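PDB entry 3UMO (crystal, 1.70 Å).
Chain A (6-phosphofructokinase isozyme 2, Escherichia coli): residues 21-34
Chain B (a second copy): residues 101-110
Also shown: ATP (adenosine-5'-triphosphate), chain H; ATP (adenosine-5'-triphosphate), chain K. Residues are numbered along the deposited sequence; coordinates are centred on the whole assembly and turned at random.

Chain A (21-34) QIYPEGKLRCTAPV
Chain B (101-110) GEQYRFVMPG

The oddest feature of this contact is the turn at Glu25(A), just ahead of a short parallel pairing, where the chain leaves the extended conformation at phi/psi 77/-55 and a water takes up the slack. Water 1 donates to Tyr23(A) O at 2.8 Å and Gly26(A) O at 2.7 Å, and accepts from Arg105(B) N at 3.0 Å, so the strand amide is satisfied although no carbonyl of chain A reaches it.

After the turn the two chains run the same way, their axes 35° apart and 4.9 Å at closest approach. Leu28(A) pairs with Phe106(B) at CA-CA 5.1 Å and Arg29(A) with Val107(B) at CA-CA 5.2 Å. Leu28(A) N gives to Arg105(B) O at 2.9 Å, Val107(B) N to Leu28(A) O at 2.9 Å, and Cys30(A) N to Val107(B) O at 2.8 Å. Leu28(A) thus spends both N and O on the residues flanking its partner, the parallel rule. Phi/psi are -92/111 at Leu28(A) and -104/112 at Phe106(B).

At the turn the main chain keeps one direct bond, Glu25(A) N to Gln103(B) O at 2.8 Å, nearly straight at 173°; side chains and waters supply the rest. The Glu25(A) side chain (t, p) starts away from chain B, but its end returns, and OE1 accepts from Gln103(B) NE2 (p, t) at 3.0 Å, an amide donor suited to a carboxylate; water 2 links that same OE1, at 2.8 Å, to Gln103(B) N, at 3.0 Å. Arg105(B) (m, t, p) sends NH1 to Glu25(A) O at 2.7 Å, in the guanidinium plane, while Lys27(A) CG lies over one guanidinium face, 3.5 Å from Arg105(B) NH2. The lesson is that a guanidinium and a water can bind a turn's carbonyls.

Lys27(A) (m, t, t, t) shares a sheet face with Arg105(B), Arg29(A) and Val107(B), but its extended chain leads away to phosphates: NZ bonds ATP (chain H) O2G at 2.9 Å and ATP (chain K) O1G at 3.2 Å. At Gly26(A) an ideal CB would sit 2.3 Å from ATP (chain H) O4'.

On the opposite face Leu28(A) (m, t) brings CD1 to 3.7 Å from Phe106(B) CE2. From outside the paired residues, Ile22(A) CD1 (t, t) and Cys30(A) SG (m) reach the edge of the Phe106(B) ring (chi1 m, chi2 93°). Ahead of the turn, Pro24(A) CB sits over the Tyr104(B) ring (chi1 m, chi2 -97°), 3.9 Å from its centroid, a CH-pi contact. Past the strands, Cys30(A) CB packs 3.7 Å from Met108(B) CG (m, t, m), and Ala32(A) CB lies 4.1 Å from Pro109(B) CG, apolar against apolar.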

# COMPACT_ATOMS: atom_id res chain seq x y z
N GLN A 21 2.78 6.76 9.30
CA GLN A 21 2.92 5.98 8.07
C GLN A 21 2.07 4.72 8.18
O GLN A 21 1.69 4.31 9.28
CB GLN A 21 4.39 5.60 7.83
CG GLN A 21 5.36 6.78 7.77
CD GLN A 21 5.45 7.41 6.39
OE1 GLN A 21 4.86 6.91 5.43
NE2 GLN A 21 6.19 8.51 6.29
N ILE A 22 1.76 4.11 7.05
CA ILE A 22 1.10 2.81 7.08
C ILE A 22 1.90 1.78 6.31
O ILE A 22 2.30 1.99 5.16
CB ILE A 22 -0.38 2.87 6.62
CG1 ILE A 22 -1.04 1.49 6.77
CG2 ILE A 22 -0.49 3.39 5.19
CD1 ILE A 22 -2.56 1.54 6.74
N TYR A 23 2.19 0.68 6.99
CA TYR A 23 2.94 -0.42 6.43
C TYR A 23 2.62 -1.64 7.28
O TYR A 23 2.16 -1.48 8.42
CB TYR A 23 4.44 -0.11 6.44
CG TYR A 23 4.98 0.35 7.77
CD1 TYR A 23 5.31 -0.56 8.77
CD2 TYR A 23 5.17 1.71 8.03
CE1 TYR A 23 5.82 -0.13 9.99
CE2 TYR A 23 5.68 2.14 9.24
CZ TYR A 23 6.00 1.23 10.22
OH TYR A 23 6.50 1.67 11.42
N PRO A 24 2.85 -2.84 6.74
CA PRO A 24 2.50 -4.04 7.49
C PRO A 24 3.61 -4.51 8.42
O PRO A 24 4.71 -3.94 8.42
CB PRO A 24 2.27 -5.08 6.39
CG PRO A 24 3.24 -4.66 5.31
CD PRO A 24 3.26 -3.15 5.35
N GLU A 25 3.27 -5.53 9.20
CA GLU A 25 4.18 -6.25 10.09
C GLU A 25 4.52 -5.53 11.40
O GLU A 25 4.33 -6.08 12.48
CB GLU A 25 5.44 -6.70 9.34
CG GLU A 25 6.26 -7.77 10.08
CD GLU A 25 5.59 -9.14 10.10
OE1 GLU A 25 4.53 -9.32 9.45
OE2 GLU A 25 6.15 -10.05 10.76
N GLY A 26 5.03 -4.31 11.30
CA GLY A 26 5.45 -3.57 12.49
C GLY A 26 4.31 -2.97 13.28
O GLY A 26 3.17 -2.90 12.80
N LYS A 27 4.60 -2.52 14.50
CA LYS A 27 3.59 -1.83 15.31
C LYS A 27 3.42 -0.42 14.79
O LYS A 27 4.38 0.35 14.72
CB LYS A 27 4.01 -1.77 16.77
CG LYS A 27 4.42 -3.10 17.37
CD LYS A 27 5.11 -2.86 18.69
CE LYS A 27 5.95 -4.06 19.11
NZ LYS A 27 6.72 -3.72 20.35
N LEU A 28 2.19 -0.06 14.41
CA LEU A 28 1.93 1.31 14.03
C LEU A 28 1.45 2.06 15.27
O LEU A 28 0.37 1.79 15.80
CB LEU A 28 0.90 1.39 12.90
CG LEU A 28 1.28 0.52 11.70
CD1 LEU A 28 0.15 0.49 10.67
CD2 LEU A 28 2.57 1.02 11.06
N ARG A 29 2.28 2.99 15.75
CA ARG A 29 1.96 3.78 16.94
C ARG A 29 0.89 4.79 16.56
O ARG A 29 1.12 5.68 15.74
CB ARG A 29 3.19 4.50 17.50
CG ARG A 29 4.17 3.59 18.23
CD ARG A 29 5.23 4.40 18.99
NE ARG A 29 4.81 4.76 20.35
CZ ARG A 29 4.54 6.00 20.75
NH1 ARG A 29 4.65 7.02 19.91
NH2 ARG A 29 4.17 6.23 22.01
N CYS A 30 -0.28 4.64 17.17
CA CYS A 30 -1.42 5.49 16.88
C CYS A 30 -1.71 6.41 18.05
O CYS A 30 -1.52 6.03 19.21
CB CYS A 30 -2.64 4.62 16.59
SG CYS A 30 -2.44 3.68 15.08
N THR A 31 -2.15 7.62 17.75
CA THR A 31 -2.49 8.58 18.80
C THR A 31 -3.70 8.14 19.61
O THR A 31 -4.50 7.31 19.16
CB THR A 31 -2.74 9.98 18.22
OG1 THR A 31 -3.76 9.91 17.22
CG2 THR A 31 -1.46 10.55 17.62
N ALA A 32 -3.84 8.71 20.80
CA ALA A 32 -5.00 8.45 21.65
C ALA A 32 -6.24 8.80 20.85
O ALA A 32 -6.36 9.91 20.33
CB ALA A 32 -4.93 9.30 22.91
N PRO A 33 -7.17 7.84 20.72
CA PRO A 33 -8.28 8.03 19.78
C PRO A 33 -9.29 9.08 20.23
O PRO A 33 -9.51 9.28 21.43
CB PRO A 33 -8.94 6.66 19.76
CG PRO A 33 -8.62 6.06 21.09
CD PRO A 33 -7.24 6.55 21.42
N VAL A 34 -9.89 9.75 19.25
CA VAL A 34 -11.05 10.59 19.49
C VAL A 34 -12.27 9.73 19.22
O VAL A 34 -12.36 9.11 18.16
CB VAL A 34 -11.07 11.82 18.56
CG1 VAL A 34 -12.41 12.55 18.67
CG2 VAL A 34 -9.92 12.76 18.89
N GLY B 101 -1.68 -11.58 2.53
CA GLY B 101 -1.15 -12.29 3.68
C GLY B 101 -0.44 -11.39 4.67
O GLY B 101 0.18 -11.86 5.63
N GLU B 102 -0.52 -10.08 4.45
CA GLU B 102 0.10 -9.11 5.34
C GLU B 102 -0.77 -8.86 6.56
O GLU B 102 -1.98 -9.07 6.53
CB GLU B 102 0.32 -7.79 4.60
CG GLU B 102 1.23 -7.89 3.38
CD GLU B 102 1.38 -6.57 2.65
OE1 GLU B 102 0.52 -5.68 2.85
OE2 GLU B 102 2.35 -6.42 1.87
N GLN B 103 -0.14 -8.42 7.64
CA GLN B 103 -0.89 -8.05 8.84
C GLN B 103 -0.57 -6.61 9.21
O GLN B 103 0.57 -6.15 9.06
CB GLN B 103 -0.56 -8.99 10.00
CG GLN B 103 0.88 -8.91 10.46
CD GLN B 103 1.25 -10.00 11.44
OE1 GLN B 103 0.42 -10.44 12.24
NE2 GLN B 103 2.50 -10.44 11.39
N TYR B 104 -1.58 -5.89 9.68
CA TYR B 104 -1.41 -4.51 10.10
C TYR B 104 -1.79 -4.41 11.56
O TYR B 104 -2.78 -5.00 12.00
CB TYR B 104 -2.27 -3.58 9.24
CG TYR B 104 -1.78 -3.49 7.82
CD1 TYR B 104 -0.95 -2.46 7.41
CD2 TYR B 104 -2.10 -4.47 6.88
CE1 TYR B 104 -0.48 -2.38 6.11
CE2 TYR B 104 -1.63 -4.40 5.58
CZ TYR B 104 -0.82 -3.35 5.20
OH TYR B 104 -0.33 -3.26 3.92
N ARG B 105 -1.01 -3.64 12.31
CA ARG B 105 -1.18 -3.60 13.75
C ARG B 105 -1.30 -2.16 14.22
O ARG B 105 -0.34 -1.39 14.14
CB ARG B 105 0.02 -4.26 14.44
CG ARG B 105 0.34 -5.65 13.94
CD ARG B 105 1.80 -5.99 14.17
NE ARG B 105 2.14 -6.16 15.58
CZ ARG B 105 3.38 -6.30 16.04
NH1 ARG B 105 4.41 -6.27 15.20
NH2 ARG B 105 3.59 -6.47 17.33
N PHE B 106 -2.48 -1.79 14.71
CA PHE B 106 -2.71 -0.43 15.15
C PHE B 106 -2.70 -0.38 16.67
O PHE B 106 -3.58 -0.93 17.33
CB PHE B 106 -4.01 0.10 14.55
CG PHE B 106 -4.05 0.01 13.05
CD1 PHE B 106 -4.61 -1.10 12.43
CD2 PHE B 106 -3.49 1.00 12.26
CE1 PHE B 106 -4.64 -1.20 11.03
CE2 PHE B 106 -3.52 0.91 10.87
CZ PHE B 106 -4.08 -0.19 10.26
N VAL B 107 -1.67 0.27 17.21
CA VAL B 107 -1.43 0.28 18.64
C VAL B 107 -1.72 1.63 19.27
O VAL B 107 -1.01 2.62 19.02
CB VAL B 107 0.01 -0.15 18.97
CG1 VAL B 107 0.22 -0.21 20.47
CG2 VAL B 107 0.32 -1.51 18.33
N MET B 108 -2.76 1.67 20.09
CA MET B 108 -3.18 2.89 20.76
C MET B 108 -2.83 2.80 22.25
O MET B 108 -2.51 1.72 22.75
CB MET B 108 -4.68 3.09 20.55
CG MET B 108 -5.02 3.67 19.19
SD MET B 108 -6.71 3.39 18.66
CE MET B 108 -6.68 1.62 18.31
N PRO B 109 -2.87 3.95 22.96
CA PRO B 109 -2.54 3.90 24.39
C PRO B 109 -3.52 3.06 25.21
O PRO B 109 -4.65 2.77 24.77
CB PRO B 109 -2.64 5.36 24.82
CG PRO B 109 -2.38 6.14 23.58
CD PRO B 109 -3.02 5.33 22.48
N GLY B 110 -3.08 2.65 26.39
CA GLY B 110 -3.95 1.95 27.31
C GLY B 110 -4.89 2.91 28.02
O GLY B 110 -4.78 4.13 27.86
PG ATP H . 9.21 -1.80 18.45
O1G ATP H . 9.69 -3.15 18.85
O2G ATP H . 8.21 -1.34 19.51
O3G ATP H . 10.34 -0.80 18.35
PB ATP H . 8.52 -2.83 15.90
O1B ATP H . 7.28 -2.53 14.97
O2B ATP H . 8.62 -4.34 16.19
O3B ATP H . 8.35 -1.88 17.17
PA ATP H . 9.99 -1.39 14.06
O1A ATP H . 9.03 -0.24 14.30
O2A ATP H . 11.44 -0.88 13.98
O3A ATP H . 9.85 -2.41 15.18
O5' ATP H . 9.59 -2.10 12.67
C5' ATP H . 9.59 -3.48 12.55
C4' ATP H . 9.18 -4.00 11.26
O4' ATP H . 8.20 -3.08 10.71
C3' ATP H . 10.31 -3.96 10.33
O3' ATP H . 10.93 -5.19 10.28
C2' ATP H . 9.73 -3.61 9.03
O2' ATP H . 9.35 -4.76 8.39
C1' ATP H . 8.53 -2.82 9.36
N9 ATP H . 8.73 -1.38 9.18
C8 ATP H . 9.14 -0.54 10.15
N7 ATP H . 9.21 0.70 9.63
C5 ATP H . 8.84 0.65 8.33
C6 ATP H . 8.72 1.61 7.33
N6 ATP H . 9.05 3.05 7.62
N1 ATP H . 8.32 1.22 6.10
C2 ATP H . 8.03 -0.07 5.85
N3 ATP H . 8.13 -1.01 6.79
C4 ATP H . 8.53 -0.69 8.03
PG ATP K . 8.62 -6.90 19.97
O1G ATP K . 8.38 -6.24 21.27
O2G ATP K . 7.65 -8.10 19.92
O3G ATP K . 8.41 -5.99 18.80
PB ATP K . 11.37 -6.65 20.23
O1B ATP K . 11.53 -5.59 19.10
O2B ATP K . 11.44 -6.07 21.65
O3B ATP K . 10.05 -7.51 19.96
PA ATP K . 13.20 -8.41 18.86
O1A ATP K . 12.66 -7.92 17.53
O2A ATP K . 14.72 -8.28 18.94
O3A ATP K . 12.55 -7.69 20.06
O5' ATP K . 12.70 -9.93 19.03
C5' ATP K . 13.21 -10.71 20.06
C4' ATP K . 13.77 -12.01 19.68
O4' ATP K . 12.86 -12.66 18.76
C3' ATP K . 15.01 -11.88 18.89
O3' ATP K . 16.12 -11.72 19.70
C2' ATP K . 15.04 -13.13 18.12
O2' ATP K . 15.45 -14.18 18.90
C1' ATP K . 13.61 -13.31 17.75
N9 ATP K . 13.32 -12.70 16.45
C8 ATP K . 12.77 -11.48 16.27
N7 ATP K . 12.67 -11.27 14.94
C5 ATP K . 13.11 -12.36 14.28
C6 ATP K . 13.24 -12.69 12.92
N6 ATP K . 12.81 -11.77 11.82
N1 ATP K . 13.76 -13.89 12.61
C2 ATP K . 14.16 -14.76 13.56
N3 ATP K . 14.06 -14.46 14.86
C4 ATP K . 13.54 -13.28 15.25
O HOH W 1 1.41 -2.91 10.73
O HOH W 2 2.85 -8.59 7.36